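Local coordinates for phosphate-binding protein PstS (Borrelia burgdorferi, PDB 4N13) that binds inorganic phosphate with micromolar affinity as the solute-binding lipoprotein of the PstSACB ABC transporter, which imports phosphate, at residues Glu172-Thr177 and Gly185-Gly190. Sequence-based numbering, arbitrary orientation.
Sequences EVIEKT and GYIGLG
V173 and I187 make the main apolar contact between helix 170-179 and strand 183-188, with CB of V173 3.6 Å from CG2 of I187. CG1 of V173 touches the same methyl, and the two side chains slant across each other. I174 meets the other branch of I187: its CG1 lies 4.0 Å from I187 CD1, the two side chains crossing at about a right angle. In I187, chi1 (61°) sets CG1 between the backbone N and the carbonyl carbon and CG2 anti to the carbonyl carbon, against V173; an extended chi2 (-180°) then carries CD1 out to I174.

Closer to the start of the strand, V173 rests on backbone. Its CG2 is 3.6 Å from the carbonyl O of Y186, and its CG1 packs 3.9 Å from CA of G185, which has no side chain. The CA atoms of V173 and G185, 6.2 Å apart, are the closest such pair across the two segments.

No hydrogen bond joins the segments. The hydroxyl of T177 turns back into its own helix, OG1 donating to V173 O at 2.8 Å from above the carbonyl plane, while T177 N reaches that oxygen from the opposite face.

The CB of Y186 points away from the helix; its OH bonds to N132 OD1, and its side chain lies near S139, a probable phosphate ligand by similarity. The axes of 172-177 and 185-188 approach to 8.2 Å and run roughly antiparallel (147°). Strand 165-167, helix 170-179 and strand 183-188 form a beta-alpha-beta crossover, both strands parallel to 129-133 between them, with the helix covering one sheet face in a lobe of the class II periplasmic binding protein fold.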
ATOM      1  N   GLU A 172     -10.872  13.702  -3.827  1.00  7.48           N
ATOM      2  CA  GLU A 172     -10.493  14.864  -4.618  1.00  8.02           C
ATOM      3  C   GLU A 172      -9.609  14.524  -5.819  1.00  6.73           C
ATOM      4  O   GLU A 172      -9.672  15.228  -6.826  1.00  7.96           O
ATOM      5  CB  GLU A 172      -9.837  15.958  -3.768  1.00  9.53           C
ATOM      6  CG  GLU A 172      -9.556  17.253  -4.518  1.00 11.17           C
ATOM      7  CD  GLU A 172     -10.712  17.786  -5.341  1.00 12.68           C
ATOM      8  OE1 GLU A 172     -11.896  17.544  -5.018  1.00 13.53           O
ATOM      9  OE2 GLU A 172     -10.405  18.475  -6.336  1.00 15.49           O
ATOM     10  N   VAL A 173      -8.786  13.480  -5.749  1.00  6.46           N
ATOM     11  CA  VAL A 173      -8.092  13.051  -6.968  1.00  6.12           C
ATOM     12  C   VAL A 173      -9.110  12.708  -8.054  1.00  6.21           C
ATOM     13  O   VAL A 173      -8.953  13.093  -9.208  1.00  6.43           O
ATOM     14  CB  VAL A 173      -7.136  11.850  -6.741  1.00  6.09           C
ATOM     15  CG1 VAL A 173      -6.497  11.447  -8.078  1.00  6.86           C
ATOM     16  CG2 VAL A 173      -6.065  12.160  -5.740  1.00  7.20           C
ATOM     17  N   ILE A 174     -10.152  11.971  -7.693  1.00  6.34           N
ATOM     18  CA  ILE A 174     -11.183  11.600  -8.645  1.00  6.63           C
ATOM     19  C   ILE A 174     -11.863  12.844  -9.216  1.00  6.63           C
ATOM     20  O   ILE A 174     -12.014  12.967 -10.431  1.00  7.35           O
ATOM     21  CB  ILE A 174     -12.196  10.641  -7.978  1.00  7.28           C
ATOM     22  CG1 ILE A 174     -11.540   9.293  -7.707  1.00  8.32           C
ATOM     23  CG2 ILE A 174     -13.415  10.458  -8.840  1.00  7.81           C
ATOM     24  CD1 ILE A 174     -12.357   8.394  -6.777  1.00  9.19           C
ATOM     25  N   GLU A 175     -12.291  13.749  -8.346  1.00  6.55           N
ATOM     26  CA  GLU A 175     -12.972  14.938  -8.832  1.00  7.76           C
ATOM     27  C   GLU A 175     -12.078  15.785  -9.725  1.00  6.70           C
ATOM     28  O   GLU A 175     -12.479  16.238 -10.795  1.00  7.14           O
ATOM     29  CB  GLU A 175     -13.510  15.783  -7.681  1.00 10.80           C
ATOM     30  CG  GLU A 175     -14.404  16.914  -8.185  1.00 16.42           C
ATOM     31  CD  GLU A 175     -15.132  17.635  -7.073  1.00 21.95           C
ATOM     32  OE1 GLU A 175     -16.162  17.105  -6.616  1.00 25.66           O
ATOM     33  OE2 GLU A 175     -14.674  18.717  -6.654  1.00 24.67           O
ATOM     34  N   LYS A 176     -10.840  15.977  -9.308  1.00  6.67           N
ATOM     35  CA  LYS A 176      -9.908  16.788 -10.068  1.00  6.25           C
ATOM     36  C   LYS A 176      -9.618  16.149 -11.437  1.00  6.15           C
ATOM     37  O   LYS A 176      -9.541  16.835 -12.445  1.00  7.16           O
ATOM     38  CB  LYS A 176      -8.607  17.002  -9.274  1.00  6.84           C
ATOM     39  CG  LYS A 176      -7.622  17.963  -9.933  1.00  7.07           C
ATOM     40  CD  LYS A 176      -8.086  19.411  -9.958  1.00  6.57           C
ATOM     41  CE  LYS A 176      -8.128  20.044  -8.584  1.00  7.57           C
ATOM     42  NZ  LYS A 176      -8.605  21.454  -8.657  1.00  9.53           N
ATOM     43  N   THR A 177      -9.456  14.830 -11.473  1.00  6.25           N
ATOM     44  CA  THR A 177      -9.179  14.130 -12.720  1.00  6.64           C
ATOM     45  C   THR A 177     -10.376  14.315 -13.669  1.00  6.96           C
ATOM     46  O   THR A 177     -10.203  14.553 -14.873  1.00  8.85           O
ATOM     47  CB  THR A 177      -8.908  12.639 -12.456  1.00  7.61           C
ATOM     48  OG1 THR A 177      -7.742  12.511 -11.639  1.00  8.72           O
ATOM     49  CG2 THR A 177      -8.660  11.897 -13.744  1.00  7.71           C
ATOM     50  N   GLY A 185      -3.788  10.766 -12.033  1.00  5.55           N
ATOM     51  CA  GLY A 185      -3.605  10.787 -10.593  1.00  5.81           C
ATOM     52  C   GLY A 185      -3.580   9.382 -10.030  1.00  5.17           C
ATOM     53  O   GLY A 185      -3.755   8.410 -10.775  1.00  6.26           O
ATOM     54  N   TYR A 186      -3.397   9.269  -8.720  1.00  5.91           N
ATOM     55  CA  TYR A 186      -3.400   7.967  -8.065  1.00  6.22           C
ATOM     56  C   TYR A 186      -4.279   7.957  -6.843  1.00  6.64           C
ATOM     57  O   TYR A 186      -4.382   8.944  -6.122  1.00  6.48           O
ATOM     58  CB  TYR A 186      -1.998   7.499  -7.686  1.00  6.70           C
ATOM     59  CG  TYR A 186      -1.155   8.457  -6.868  1.00  6.72           C
ATOM     60  CD1 TYR A 186      -1.241   8.478  -5.479  1.00  7.52           C
ATOM     61  CD2 TYR A 186      -0.267   9.324  -7.474  1.00  6.50           C
ATOM     62  CE1 TYR A 186      -0.473   9.332  -4.735  1.00  7.65           C
ATOM     63  CE2 TYR A 186       0.508  10.189  -6.719  1.00  6.88           C
ATOM     64  CZ  TYR A 186       0.396  10.186  -5.340  1.00  7.78           C
ATOM     65  OH  TYR A 186       1.172  10.998  -4.543  1.00  8.48           O
ATOM     66  N   ILE A 187      -4.945   6.826  -6.642  1.00  5.72           N
ATOM     67  CA  ILE A 187      -5.891   6.618  -5.552  1.00  5.66           C
ATOM     68  C   ILE A 187      -5.750   5.216  -4.979  1.00  5.58           C
ATOM     69  O   ILE A 187      -5.240   4.322  -5.638  1.00  6.23           O
ATOM     70  CB  ILE A 187      -7.370   6.850  -6.007  1.00  7.04           C
ATOM     71  CG1 ILE A 187      -7.747   5.873  -7.121  1.00  7.44           C
ATOM     72  CG2 ILE A 187      -7.597   8.293  -6.406  1.00  7.49           C
ATOM     73  CD1 ILE A 187      -9.178   6.027  -7.646  1.00  9.29           C
ATOM     74  N   GLY A 188      -6.235   5.033  -3.765  1.00  5.85           N
ATOM     75  CA  GLY A 188      -6.305   3.702  -3.205  1.00  6.10           C
ATOM     76  C   GLY A 188      -7.234   2.812  -3.991  1.00  5.97           C
ATOM     77  O   GLY A 188      -8.248   3.259  -4.532  1.00  6.89           O
ATOM     78  N   LEU A 189      -6.922   1.521  -4.001  1.00  6.74           N
ATOM     79  CA  LEU A 189      -7.720   0.532  -4.699  1.00  6.92           C
ATOM     80  C   LEU A 189      -9.200   0.578  -4.300  1.00  8.04           C
ATOM     81  O   LEU A 189     -10.082   0.292  -5.121  1.00  9.38           O
ATOM     82  CB  LEU A 189      -7.152  -0.861  -4.410  1.00  7.11           C
ATOM     83  CG  LEU A 189      -7.910  -2.050  -4.982  1.00  8.54           C
ATOM     84  CD1 LEU A 189      -7.922  -2.008  -6.516  1.00 10.58           C
ATOM     85  CD2 LEU A 189      -7.264  -3.334  -4.453  1.00 11.01           C
ATOM     86  N   GLY A 190      -9.482   0.872  -3.036  1.00  8.71           N
ATOM     87  CA  GLY A 190     -10.853   0.915  -2.544  1.00  9.80           C
ATOM     88  C   GLY A 190     -11.719   1.951  -3.232  1.00 10.09           C
ATOM     89  O   GLY A 190     -12.936   1.917  -3.088  1.00 13.02           O
TER